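Local coordinates for D-3-phosphoglycerate dehydrogenase oxidoreductase protein (Ralstonia solanacearum, PDB 3GG9) that probably binds NAD and catalyses the NAD-dependent oxidation of D-3-phosphoglycerate, as a member of the D-isomer specific 2-hydroxyacid dehydrogenases, at residues A[4-9]-A[30-35]; A[52-57]-A[73-78]; A[44-49]-A[67-72]; A[19-24]-A[315-320]. All coordinates share one frame; numbering follows the deposited sequence. Where two conformers were deposited one is given.

Contact 1 of 4, residues A[4-9]-A[30-35]; sequences KIAVLD and KVFNNT
Three backbone hydrogen bonds zip 4-9 to 30-35 in parallel register: Lys30 N gives to Ile5 O, Val7 N to Lys30 O at 2.9 Å, and Phe32 N to Val7 O, the last almost straight at 173°. Ala6 thus pairs with Lys30 and Val7 with Val31. On one face Val7 and Val31 lie side by side, both with CG1 anti to the backbone N, and their CG2 methyls meet at 4.2 Å. On the other face the Phe32 ring takes Ala6 CB at its edge, 4.1 Å from Phe32 CE1, while Leu8 CD2 comes within 3.8 Å of Phe32 CD1. Strand 28-31 is one of the two edge strands of the five-stranded parallel sheet within this chain and strand 4-7 its inner neighbour, so Ala6 also bonds through its backbone to strand 51-54. Past the strand ends the two segments stay joined by polar groups. Thr35 OG1 donates to Asp9 OD1 at 2.9 Å, approaching from above the carboxylate plane, and a water that accepts from Asp9 N lies 2.7 Å from Asn34 O, to which it can donate. Farther out, Thr59 holds Asp9 OD2 and the hydroxyl of Tyr11 bonds to Thr35 OG1, fixing both side chains from a second shell.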
loop_
_atom_site.group_PDB
_atom_site.type_symbol
_atom_site.label_atom_id
_atom_site.label_comp_id
_atom_site.label_asym_id
_atom_site.label_seq_id
_atom_site.Cartn_x
_atom_site.Cartn_y
_atom_site.Cartn_z
ATOM N N LYS A 4 39.671 -6.938 9.714
ATOM C CA LYS A 4 38.687 -6.444 10.659
ATOM C C LYS A 4 37.715 -5.607 9.807
ATOM O O LYS A 4 38.119 -4.601 9.188
ATOM C CB LYS A 4 39.399 -5.594 11.706
ATOM C CG LYS A 4 38.886 -5.736 13.126
ATOM C CD LYS A 4 37.993 -4.571 13.522
ATOM C CE LYS A 4 37.537 -4.684 14.969
ATOM N NZ LYS A 4 36.385 -3.780 15.237
ATOM N N ILE A 5 36.455 -6.050 9.739
ATOM C CA ILE A 5 35.432 -5.429 8.889
ATOM C C ILE A 5 34.300 -4.872 9.742
ATOM O O ILE A 5 33.876 -5.506 10.712
ATOM C CB ILE A 5 34.881 -6.437 7.841
ATOM C CG1 ILE A 5 35.998 -6.873 6.905
ATOM C CG2 ILE A 5 33.665 -5.866 7.059
ATOM C CD1 ILE A 5 35.640 -8.001 5.974
ATOM N N ALA A 6 33.850 -3.659 9.415
ATOM C CA ALA A 6 32.670 -3.097 10.040
ATOM C C ALA A 6 31.619 -2.722 9.001
ATOM O O ALA A 6 31.945 -2.195 7.933
ATOM C CB ALA A 6 33.021 -1.900 10.886
ATOM N N VAL A 7 30.363 -3.025 9.335
ATOM C CA VAL A 7 29.207 -2.615 8.556
ATOM C C VAL A 7 28.441 -1.612 9.419
ATOM O O VAL A 7 28.071 -1.913 10.556
ATOM C CB VAL A 7 28.244 -3.790 8.248
ATOM C CG1 VAL A 7 27.122 -3.310 7.329
ATOM C CG2 VAL A 7 28.976 -4.998 7.631
ATOM N N LEU A 8 28.192 -0.433 8.864
ATOM C CA LEU A 8 27.548 0.647 9.606
ATOM C C LEU A 8 26.039 0.721 9.340
ATOM O O LEU A 8 25.573 0.276 8.293
ATOM C CB LEU A 8 28.193 1.965 9.175
ATOM C CG LEU A 8 29.672 2.173 9.528
ATOM C CD1 LEU A 8 30.066 3.585 9.163
ATOM C CD2 LEU A 8 29.903 1.933 11.031
ATOM N N ASP A 9 25.298 1.291 10.295
ATOM C CA ASP A 9 23.911 1.784 10.105
ATOM C C ASP A 9 22.860 0.733 9.721
ATOM O O ASP A 9 21.981 1.009 8.913
ATOM C CB ASP A 9 23.865 2.916 9.074
ATOM C CG ASP A 9 24.930 3.964 9.296
ATOM O OD1 ASP A 9 25.023 4.488 10.419
ATOM O OD2 ASP A 9 25.660 4.276 8.331
ATOM N N LYS A 30 31.954 -6.777 12.429
ATOM C CA LYS A 30 31.073 -6.156 13.398
ATOM C C LYS A 30 30.006 -5.366 12.639
ATOM O O LYS A 30 30.323 -4.551 11.781
ATOM C CB LYS A 30 31.862 -5.239 14.345
ATOM C CG LYS A 30 31.025 -4.596 15.461
ATOM C CD LYS A 30 30.347 -5.651 16.327
ATOM C CE LYS A 30 29.044 -5.152 16.933
ATOM N NZ LYS A 30 29.260 -4.357 18.170
ATOM N N VAL A 31 28.741 -5.624 12.946
ATOM C CA VAL A 31 27.655 -4.872 12.340
ATOM C C VAL A 31 27.096 -3.953 13.415
ATOM O O VAL A 31 26.740 -4.408 14.502
ATOM C CB VAL A 31 26.536 -5.786 11.811
ATOM C CG1 VAL A 31 25.446 -4.952 11.133
ATOM C CG2 VAL A 31 27.083 -6.863 10.841
ATOM N N PHE A 32 27.024 -2.663 13.118
ATOM C CA PHE A 32 26.411 -1.721 14.056
ATOM C C PHE A 32 24.959 -1.507 13.670
ATOM O O PHE A 32 24.623 -1.522 12.476
ATOM C CB PHE A 32 27.194 -0.400 14.071
ATOM C CG PHE A 32 28.587 -0.549 14.607
ATOM C CD1 PHE A 32 29.665 -0.736 13.743
ATOM C CD2 PHE A 32 28.815 -0.550 15.983
ATOM C CE1 PHE A 32 30.956 -0.905 14.236
ATOM C CE2 PHE A 32 30.105 -0.715 16.494
ATOM C CZ PHE A 32 31.174 -0.894 15.622
ATOM N N ASN A 33 24.109 -1.325 14.680
ATOM C CA ASN A 33 22.665 -1.215 14.485
ATOM C C ASN A 33 22.100 0.191 14.734
ATOM O O ASN A 33 20.886 0.396 14.753
ATOM C CB ASN A 33 21.916 -2.252 15.338
ATOM C CG ASN A 33 22.420 -3.664 15.120
ATOM O OD1 ASN A 33 22.658 -4.396 16.074
ATOM N ND2 ASN A 33 22.581 -4.054 13.863
ATOM N N ASN A 34 22.987 1.152 14.956
ATOM C CA ASN A 34 22.572 2.540 15.037
ATOM C C ASN A 34 23.602 3.438 14.393
ATOM O O ASN A 34 24.678 2.980 14.002
ATOM C CB ASN A 34 22.255 2.960 16.478
ATOM C CG ASN A 34 23.389 2.682 17.446
ATOM O OD1 ASN A 34 24.557 2.873 17.130
ATOM N ND2 ASN A 34 23.036 2.239 18.651
ATOM N N THR A 35 23.259 4.714 14.273
ATOM C CA THR A 35 24.081 5.671 13.553
ATOM C C THR A 35 24.716 6.607 14.560
ATOM O O THR A 35 24.075 7.018 15.523
ATOM C CB THR A 35 23.234 6.484 12.541
ATOM O OG1 THR A 35 22.625 5.573 11.628
ATOM C CG2 THR A 35 24.090 7.455 11.731
HETATM O O HOH W 1 26.789 2.680 12.292
#

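Contact 2 of 4, residues A[52-57]-A[73-78]; sequences LVLIRE and KIISQT. Unlike the reference sequence in segment 52-57: Leu52 (reference Ile).
Backbone bonding comes first: Leu52 N to Ile74 O, Ser76 N to Leu52 O at 2.7 Å, Leu54 N to Ser76 O and Thr78 N to Leu54 O make a parallel ladder that pairs Leu52 with Ile75, Val53 with Ser76 and Leu54 with Gln77. Side-chain hydrogen bonds carry the pairing past the strand ends. Thr78 OG1, turned between its own N and carbonyl carbon (chi1 54°), donates to Leu54 O at 2.8 Å along a lone pair and accepts from Arg56 N, also at 2.8 Å. Leu54 O is therefore gripped twice by one residue. Thr78 O is held twice as well: Arg56 NH2 reaches it at 2.7 Å in the guanidinium plane, and Gln77 NE2 reaches it on a lone pair. Arg56 NH2 also bonds to Arg80 O. The Gln77 chain bends at chi2, and its amide also donates from NE2 to Arg56 O at 2.9 Å, less straight at 138°, standing nearly perpendicular to the guanidinium (88°). Outside the two segments, a sulfate, probably from the crystallisation liquor, pairs with Arg56 NE. Apolar packing is on the Leu52, Leu54 and Ile75 face, where the Leu54 and Ile75 side chains cross obliquely, with Leu54 CD1 3.7 Å from Ile75 CG2. The segments belong to a beta-alpha-beta unit whose connection carries helix 63-66. Across the sheet, strand 4-7 flanks 51-54 and strand 100-102 flanks 74-77, while helix 306-324 packs on the Val53 and Ser76 face, with Ser76 OG bonded to Ala316 O.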
loop_
_atom_site.group_PDB
_atom_site.type_symbol
_atom_site.label_atom_id
_atom_site.label_comp_id
_atom_site.label_asym_id
_atom_site.label_seq_id
_atom_site.Cartn_x
_atom_site.Cartn_y
_atom_site.Cartn_z
ATOM N N LEU A 52 35.524 -1.116 5.572
ATOM C CA LEU A 52 34.279 -0.530 6.024
ATOM C C LEU A 52 33.248 -0.775 4.941
ATOM O O LEU A 52 33.487 -0.454 3.785
ATOM C CB LEU A 52 34.479 0.968 6.249
ATOM C CG LEU A 52 33.606 1.779 7.189
ATOM C CD1 LEU A 52 33.441 1.128 8.552
ATOM C CD2 LEU A 52 34.244 3.139 7.322
ATOM N N VAL A 53 32.120 -1.374 5.319
ATOM C CA VAL A 53 30.993 -1.517 4.414
ATOM C C VAL A 53 29.935 -0.460 4.752
ATOM O O VAL A 53 29.453 -0.380 5.892
ATOM C CB VAL A 53 30.377 -2.930 4.443
ATOM C CG1 VAL A 53 29.176 -3.026 3.460
ATOM C CG2 VAL A 53 31.451 -3.967 4.094
ATOM N N LEU A 54 29.605 0.351 3.751
ATOM C CA LEU A 54 28.604 1.403 3.893
ATOM C C LEU A 54 27.291 0.987 3.235
ATOM O O LEU A 54 27.286 0.410 2.140
ATOM C CB LEU A 54 29.100 2.713 3.271
ATOM C CG LEU A 54 30.366 3.371 3.841
ATOM C CD1 LEU A 54 30.663 4.685 3.127
ATOM C CD2 LEU A 54 30.219 3.620 5.338
ATOM N N ILE A 55 26.193 1.286 3.920
ATOM C CA ILE A 55 24.839 1.062 3.421
ATOM C C ILE A 55 24.346 2.339 2.765
ATOM O O ILE A 55 23.971 3.298 3.439
ATOM C CB ILE A 55 23.873 0.588 4.531
ATOM C CG1 ILE A 55 24.456 -0.617 5.277
ATOM C CG2 ILE A 55 22.467 0.300 3.950
ATOM C CD1 ILE A 55 23.540 -1.216 6.343
ATOM N N ARG A 56 24.381 2.326 1.437
ATOM C CA ARG A 56 23.955 3.459 0.631
ATOM C C ARG A 56 24.546 4.785 1.121
ATOM O O ARG A 56 25.751 4.880 1.328
ATOM C CB ARG A 56 22.424 3.467 0.495
ATOM C CG ARG A 56 21.916 2.251 -0.292
ATOM C CD ARG A 56 22.588 2.148 -1.662
ATOM N NE ARG A 56 22.479 3.394 -2.427
ATOM C CZ ARG A 56 23.505 4.078 -2.938
ATOM N NH1 ARG A 56 23.277 5.203 -3.601
ATOM N NH2 ARG A 56 24.750 3.646 -2.797
ATOM N N GLU A 57 23.715 5.799 1.340
ATOM C CA GLU A 57 24.232 7.089 1.811
ATOM C C GLU A 57 24.015 7.358 3.298
ATOM O O GLU A 57 23.991 8.518 3.719
ATOM C CB GLU A 57 23.646 8.237 0.981
ATOM C CG GLU A 57 23.883 8.113 -0.526
ATOM C CD GLU A 57 24.313 9.437 -1.167
ATOM O OE1 GLU A 57 24.966 9.401 -2.239
ATOM O OE2 GLU A 57 24.017 10.512 -0.597
ATOM N N LYS A 73 41.783 0.640 4.956
ATOM C CA LYS A 73 42.338 0.329 3.641
ATOM C C LYS A 73 41.287 0.304 2.531
ATOM O O LYS A 73 41.588 0.627 1.377
ATOM C CB LYS A 73 43.060 -1.019 3.686
ATOM C CG LYS A 73 44.279 -1.037 4.606
ATOM C CD LYS A 73 45.069 -2.330 4.470
ATOM C CE LYS A 73 44.654 -3.360 5.503
ATOM N NZ LYS A 73 45.835 -4.133 5.974
ATOM N N ILE A 74 40.067 -0.105 2.884
ATOM C CA ILE A 74 38.975 -0.315 1.934
ATOM C C ILE A 74 37.667 0.290 2.449
ATOM O O ILE A 74 37.296 0.101 3.607
ATOM C CB ILE A 74 38.754 -1.841 1.694
ATOM C CG1 ILE A 74 39.960 -2.460 0.984
ATOM C CG2 ILE A 74 37.467 -2.100 0.901
ATOM C CD1 ILE A 74 40.108 -3.997 1.177
ATOM N N ILE A 75 36.976 1.025 1.584
ATOM C CA ILE A 75 35.564 1.320 1.779
ATOM C C ILE A 75 34.815 0.595 0.673
ATOM O O ILE A 75 35.108 0.783 -0.520
ATOM C CB ILE A 75 35.274 2.824 1.723
ATOM C CG1 ILE A 75 35.949 3.532 2.898
ATOM C CG2 ILE A 75 33.746 3.101 1.782
ATOM C CD1 ILE A 75 36.160 5.015 2.642
ATOM N N SER A 76 33.883 -0.269 1.071
ATOM C CA SER A 76 33.058 -0.979 0.099
ATOM C C SER A 76 31.621 -0.466 0.152
ATOM O O SER A 76 30.936 -0.626 1.154
ATOM C CB SER A 76 33.093 -2.499 0.328
ATOM O OG SER A 76 32.556 -3.145 -0.817
ATOM N N GLN A 77 31.198 0.150 -0.948
ATOM C CA GLN A 77 29.912 0.811 -1.073
ATOM C C GLN A 77 28.881 -0.132 -1.648
ATOM O O GLN A 77 29.100 -0.720 -2.725
ATOM C CB GLN A 77 30.046 2.011 -2.016
ATOM C CG GLN A 77 28.806 2.846 -2.154
ATOM C CD GLN A 77 28.352 3.349 -0.814
ATOM O OE1 GLN A 77 29.092 4.016 -0.108
ATOM N NE2 GLN A 77 27.145 2.992 -0.434
ATOM N N THR A 78 27.757 -0.258 -0.938
ATOM C CA THR A 78 26.577 -0.933 -1.473
ATOM C C THR A 78 25.943 0.027 -2.486
ATOM O O THR A 78 25.740 1.200 -2.183
ATOM C CB THR A 78 25.550 -1.329 -0.352
ATOM O OG1 THR A 78 25.214 -0.178 0.429
ATOM C CG2 THR A 78 26.085 -2.451 0.551
#

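Contact 3 of 4, residues A[44-49]-A[67-72]; sequences ARVADV and DRLPKL
Two turns meet beside the five-stranded parallel sheet, on the connections that lead into its strands: a type I beta turn from Val46 to Val49, just past helix 39-45 and ahead of strand 51-54, and another from Leu69 to Leu72, after helix 63-66 and ahead of strand 74-77. The first is closed by Val49 N on Val46 O at 3.2 Å. Between the turns the chief side-chain touch is Val46 on Leu69, which cross obliquely. Val46 CG2, seated between the backbone N and the carbonyl carbon, lies 3.8 Å from Leu69 CD2, and Leu69 CD1 is almost as near, so one valine methyl fits against the forked tip of the leucine. The same CD2 also rests on Val46 O. Deeper toward the sheet, Val49 CG2 and Leu72 CD1 approach to a looser 4.4 Å, and both Val46 and Leu72 continue onto Leu52 of strand 51-54. At the outer side Lys71 lays its aliphatic stem along the other turn, Lys71 CG standing 3.8 Å from Ala47 O. Its amino group bends away, with Lys71 NZ 6.1 Å from Asp48 OD1, so any attraction between these opposite charges is probably modest. A water donates to Ala47 O at 2.7 Å and accepts from Lys71 N at 2.8 Å. Inside, then, the turns cohere by apolar packing continuous with the sheet; outside, the lysine stem and this water couple the backbones through solvent, not by direct bonds.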
loop_
_atom_site.group_PDB
_atom_site.type_symbol
_atom_site.label_atom_id
_atom_site.label_comp_id
_atom_site.label_asym_id
_atom_site.label_seq_id
_atom_site.Cartn_x
_atom_site.Cartn_y
_atom_site.Cartn_z
ATOM N N ALA A 44 36.233 6.657 16.837
ATOM C CA ALA A 44 36.448 5.739 17.959
ATOM C C ALA A 44 35.721 4.409 17.755
ATOM O O ALA A 44 36.219 3.356 18.164
ATOM C CB ALA A 44 36.016 6.388 19.269
ATOM N N ARG A 45 34.553 4.462 17.112
ATOM C CA ARG A 45 33.772 3.253 16.880
ATOM C C ARG A 45 34.427 2.343 15.836
ATOM O O ARG A 45 34.413 1.130 15.992
ATOM C CB ARG A 45 32.319 3.584 16.518
ATOM C CG ARG A 45 31.282 2.748 17.277
ATOM C CD ARG A 45 31.089 3.256 18.708
ATOM N NE ARG A 45 30.139 2.464 19.481
ATOM C CZ ARG A 45 30.449 1.380 20.187
ATOM N NH1 ARG A 45 31.698 0.934 20.230
ATOM N NH2 ARG A 45 29.499 0.733 20.851
ATOM N N VAL A 46 35.040 2.926 14.808
ATOM C CA VAL A 46 35.690 2.130 13.746
ATOM C C VAL A 46 37.242 2.203 13.719
ATOM O O VAL A 46 37.878 2.004 12.676
ATOM C CB VAL A 46 35.076 2.425 12.338
ATOM C CG1 VAL A 46 33.600 2.033 12.307
ATOM C CG2 VAL A 46 35.246 3.891 11.922
ATOM N N ALA A 47 37.840 2.449 14.882
ATOM C CA ALA A 47 39.283 2.703 14.997
ATOM C C ALA A 47 40.176 1.579 14.469
ATOM O O ALA A 47 41.205 1.846 13.841
ATOM C CB ALA A 47 39.648 3.056 16.443
ATOM N N ASP A 48 39.772 0.334 14.697
ATOM C CA ASP A 48 40.585 -0.818 14.296
ATOM C C ASP A 48 40.228 -1.429 12.946
ATOM O O ASP A 48 40.867 -2.399 12.531
ATOM C CB ASP A 48 40.506 -1.922 15.355
ATOM C CG ASP A 48 41.010 -1.473 16.716
ATOM O OD1 ASP A 48 42.044 -0.763 16.776
ATOM O OD2 ASP A 48 40.371 -1.842 17.727
ATOM N N VAL A 49 39.223 -0.899 12.254
ATOM C CA VAL A 49 38.768 -1.604 11.050
ATOM C C VAL A 49 39.608 -1.289 9.833
ATOM O O VAL A 49 40.002 -0.154 9.608
ATOM C CB VAL A 49 37.210 -1.496 10.780
ATOM C CG1 VAL A 49 36.464 -1.059 12.032
ATOM C CG2 VAL A 49 36.867 -0.622 9.582
ATOM N N ASP A 67 41.294 11.362 8.352
ATOM C CA ASP A 67 42.420 11.824 9.179
ATOM C C ASP A 67 42.518 11.063 10.494
ATOM O O ASP A 67 43.610 10.881 11.029
ATOM C CB ASP A 67 42.279 13.316 9.509
ATOM C CG ASP A 67 42.520 14.217 8.311
ATOM O OD1 ASP A 67 42.088 15.391 8.372
ATOM O OD2 ASP A 67 43.128 13.769 7.315
ATOM N N ARG A 68 41.372 10.628 11.010
ATOM C CA ARG A 68 41.310 9.923 12.286
ATOM C C ARG A 68 41.303 8.397 12.172
ATOM O O ARG A 68 41.111 7.708 13.176
ATOM C CB ARG A 68 40.088 10.376 13.066
ATOM C CG ARG A 68 40.186 11.769 13.654
ATOM C CD ARG A 68 39.032 11.980 14.630
ATOM N NE ARG A 68 38.885 13.321 15.210
ATOM C CZ ARG A 68 38.960 14.485 14.561
ATOM N NH1 ARG A 68 39.188 14.554 13.250
ATOM N NH2 ARG A 68 38.795 15.608 15.247
ATOM N N LEU A 69 41.512 7.874 10.964
ATOM C CA LEU A 69 41.452 6.423 10.742
ATOM C C LEU A 69 42.688 5.851 10.032
ATOM O O LEU A 69 42.643 5.562 8.833
ATOM C CB LEU A 69 40.174 6.036 9.976
ATOM C CG LEU A 69 38.784 6.275 10.579
ATOM C CD1 LEU A 69 37.701 5.789 9.597
ATOM C CD2 LEU A 69 38.634 5.614 11.949
ATOM N N PRO A 70 43.792 5.658 10.779
ATOM C CA PRO A 70 45.033 5.172 10.169
ATOM C C PRO A 70 44.963 3.753 9.566
ATOM O O PRO A 70 45.639 3.480 8.562
ATOM C CB PRO A 70 46.034 5.217 11.332
ATOM C CG PRO A 70 45.210 5.167 12.562
ATOM C CD PRO A 70 43.941 5.881 12.234
ATOM N N LYS A 71 44.136 2.876 10.139
ATOM C CA LYS A 71 44.117 1.469 9.715
ATOM C C LYS A 71 43.236 1.164 8.499
ATOM O O LYS A 71 43.289 0.050 7.961
ATOM C CB LYS A 71 43.746 0.557 10.890
ATOM C CG LYS A 71 44.485 0.891 12.172
ATOM C CD LYS A 71 44.927 -0.350 12.909
ATOM C CE LYS A 71 45.842 0.006 14.073
ATOM N NZ LYS A 71 46.969 0.895 13.650
ATOM N N LEU A 72 42.434 2.140 8.060
ATOM C CA LEU A 72 41.459 1.917 6.984
ATOM C C LEU A 72 42.123 1.736 5.633
ATOM O O LEU A 72 42.914 2.581 5.208
ATOM C CB LEU A 72 40.454 3.072 6.900
ATOM C CG LEU A 72 39.337 2.884 5.856
ATOM C CD1 LEU A 72 38.475 1.656 6.195
ATOM C CD2 LEU A 72 38.464 4.116 5.743
HETATM O O HOH W 2 41.842 3.240 11.646
#

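Contact 4 of 4, residues A[19-24]-A[315-320]; sequences DCFSLL and IAFQNI
Hydrophobic packing of one phenylalanine against a short 3-10 helix and the leucine after it ties residues far apart in sequence: 19-24, on the connection between strands 4-7 and 28-31, meets helix 306-324 near the C-terminal end of the chain. Phe317 is the centrepiece. Its CG lies anti to the carbonyl carbon (chi1 -64°), which projects the ring toward 19-24. Leu24 approaches at about a right angle and sets CD1 over the middle of one ring face, 3.6 Å from the Phe317 ring centroid and only 10° off the normal, a well-centred CH-pi contact. The ring edge at Phe317 CD2 meets Cys20 O at 3.6 Å, near the ring plane. Cys20 SG, in the crowded position between N and the carbonyl carbon, comes obliquely, 4.9 Å from the Phe317 ring centroid, as a sulfur-aromatic contact. Phe21 CD1 touches CE2 of Phe317 at 4.1 Å. Nearer the helix, Leu23 splits its methyls: CD1 packs on Phe317 CB at 3.9 Å, and CD2 lies against Gln318 OE1, while Gln318 NE2 is hydrogen-bonded to Asp322 OD1. Phe317 also reaches Val53 of strand 51-54, carrying the packing to the sheet. No direct polar bond joins the two segments. Cys20 O, which touches the ring edge, accepts from Leu23 N within its own segment. Cohesion comes from dispersion around the ring, probably with a weak electrostatic contribution from the carbonyl at its edge and the obliquely placed sulfur.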
loop_
_atom_site.group_PDB
_atom_site.type_symbol
_atom_site.label_atom_id
_atom_site.label_comp_id
_atom_site.label_asym_id
_atom_site.label_seq_id
_atom_site.Cartn_x
_atom_site.Cartn_y
_atom_site.Cartn_z
ATOM N N ASP A 19 21.948 -14.655 3.450
ATOM C CA ASP A 19 22.723 -15.778 2.916
ATOM C C ASP A 19 24.139 -15.360 2.547
ATOM O O ASP A 19 25.081 -16.108 2.778
ATOM C CB ASP A 19 22.058 -16.381 1.680
ATOM C CG ASP A 19 20.729 -17.082 1.996
ATOM O OD1 ASP A 19 20.418 -17.344 3.181
ATOM O OD2 ASP A 19 19.979 -17.361 1.040
ATOM N N CYS A 20 24.286 -14.150 2.000
ATOM C CA CYS A 20 25.579 -13.677 1.519
ATOM C C CYS A 20 26.588 -13.343 2.633
ATOM O O CYS A 20 27.765 -13.229 2.357
ATOM C CB CYS A 20 25.408 -12.489 0.557
ATOM S SG CYS A 20 24.904 -10.955 1.359
ATOM N N PHE A 21 26.134 -13.180 3.874
ATOM C CA PHE A 21 27.036 -12.882 4.991
ATOM C C PHE A 21 28.175 -13.907 5.159
ATOM O O PHE A 21 29.260 -13.566 5.656
ATOM C CB PHE A 21 26.252 -12.797 6.288
ATOM C CG PHE A 21 26.992 -12.111 7.388
ATOM C CD1 PHE A 21 27.193 -10.734 7.349
ATOM C CD2 PHE A 21 27.486 -12.836 8.465
ATOM C CE1 PHE A 21 27.882 -10.092 8.375
ATOM C CE2 PHE A 21 28.183 -12.199 9.506
ATOM C CZ PHE A 21 28.375 -10.837 9.460
ATOM N N SER A 22 27.926 -15.147 4.719
ATOM C CA SER A 22 28.927 -16.222 4.814
ATOM C C SER A 22 30.129 -15.979 3.907
ATOM O O SER A 22 31.182 -16.613 4.075
ATOM C CB SER A 22 28.305 -17.596 4.530
ATOM O OG SER A 22 29.260 -18.629 4.756
ATOM N N LEU A 23 29.989 -15.063 2.952
ATOM C CA LEU A 23 31.116 -14.632 2.125
ATOM C C LEU A 23 32.280 -14.069 2.945
ATOM O O LEU A 23 33.423 -14.149 2.516
ATOM C CB LEU A 23 30.689 -13.588 1.084
ATOM C CG LEU A 23 29.764 -14.016 -0.060
ATOM C CD1 LEU A 23 29.298 -12.791 -0.848
ATOM C CD2 LEU A 23 30.436 -15.029 -0.977
ATOM N N LEU A 24 31.988 -13.503 4.116
ATOM C CA LEU A 24 33.018 -12.894 4.953
ATOM C C LEU A 24 33.543 -13.820 6.068
ATOM O O LEU A 24 34.005 -13.336 7.118
ATOM C CB LEU A 24 32.472 -11.593 5.575
ATOM C CG LEU A 24 32.010 -10.471 4.630
ATOM C CD1 LEU A 24 31.382 -9.328 5.434
ATOM C CD2 LEU A 24 33.137 -9.967 3.740
ATOM N N ILE A 315 27.298 -8.239 -3.511
ATOM C CA ILE A 315 28.270 -7.532 -4.341
ATOM C C ILE A 315 29.310 -6.764 -3.544
ATOM O O ILE A 315 30.486 -6.855 -3.862
ATOM C CB ILE A 315 27.572 -6.621 -5.398
ATOM C CG1 ILE A 315 26.935 -7.490 -6.480
ATOM C CG2 ILE A 315 28.553 -5.649 -6.043
ATOM C CD1 ILE A 315 25.893 -6.765 -7.303
ATOM N N ALA A 316 28.901 -6.006 -2.522
ATOM C CA ALA A 316 29.878 -5.279 -1.701
ATOM C C ALA A 316 30.873 -6.218 -0.985
ATOM O O ALA A 316 32.062 -5.890 -0.886
ATOM C CB ALA A 316 29.179 -4.321 -0.695
ATOM N N PHE A 317 30.389 -7.380 -0.532
ATOM C CA PHE A 317 31.220 -8.397 0.127
ATOM C C PHE A 317 32.152 -9.094 -0.859
ATOM O O PHE A 317 33.340 -9.250 -0.582
ATOM C CB PHE A 317 30.382 -9.455 0.847
ATOM C CG PHE A 317 29.546 -8.931 1.987
ATOM C CD1 PHE A 317 29.763 -7.668 2.532
ATOM C CD2 PHE A 317 28.529 -9.718 2.521
ATOM C CE1 PHE A 317 28.980 -7.209 3.591
ATOM C CE2 PHE A 317 27.757 -9.268 3.590
ATOM C CZ PHE A 317 27.981 -8.009 4.121
ATOM N N GLN A 318 31.612 -9.515 -2.002
ATOM C CA GLN A 318 32.441 -10.089 -3.070
ATOM C C GLN A 318 33.495 -9.091 -3.563
ATOM O O GLN A 318 34.616 -9.487 -3.888
ATOM C CB GLN A 318 31.589 -10.604 -4.229
ATOM C CG GLN A 318 32.305 -11.553 -5.204
ATOM C CD GLN A 318 32.963 -12.753 -4.510
ATOM O OE1 GLN A 318 32.323 -13.468 -3.736
ATOM N NE2 GLN A 318 34.252 -12.987 -4.805
ATOM N N ASN A 319 33.159 -7.798 -3.571
ATOM C CA ASN A 319 34.131 -6.772 -3.960
ATOM C C ASN A 319 35.370 -6.764 -3.053
ATOM O O ASN A 319 36.505 -6.667 -3.538
ATOM C CB ASN A 319 33.482 -5.382 -4.050
ATOM C CG ASN A 319 32.677 -5.173 -5.332
ATOM O OD1 ASN A 319 32.763 -5.948 -6.289
ATOM N ND2 ASN A 319 31.901 -4.098 -5.360
ATOM N N ILE A 320 35.154 -6.870 -1.744
ATOM C CA ILE A 320 36.253 -6.973 -0.791
ATOM C C ILE A 320 37.100 -8.221 -1.087
ATOM O O ILE A 320 38.328 -8.133 -1.185
ATOM C CB ILE A 320 35.768 -6.980 0.666
ATOM C CG1 ILE A 320 35.155 -5.619 1.033
ATOM C CG2 ILE A 320 36.923 -7.305 1.618
ATOM C CD1 ILE A 320 34.368 -5.633 2.349
#

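Overall arrangement
Contacts 1 and 2 are neighbouring joints of one parallel sheet, their centres 10 Å apart; Ala6 O probably accepts from Val53 N at 2.7 Å, joining the two ladders. Contacts 3 and 4 lie over different faces of that sheet. Contact 3 reaches the Ala6 and Leu52 face, with Ala6 CB 3.7 Å from Val49 CG1. Contact 4 reaches the other, through Val53 CG2 and Ile320 CD1 at 3.8 Å and through Phe21 on Val31. Contacts 3 and 4 do not touch. A sulfate, probably from the crystallisation liquor, lies about 3 Å from the Arg56 side chain, and a glycerol about 4 Å from that of Phe21; these may mark pockets but do not by themselves identify an active site.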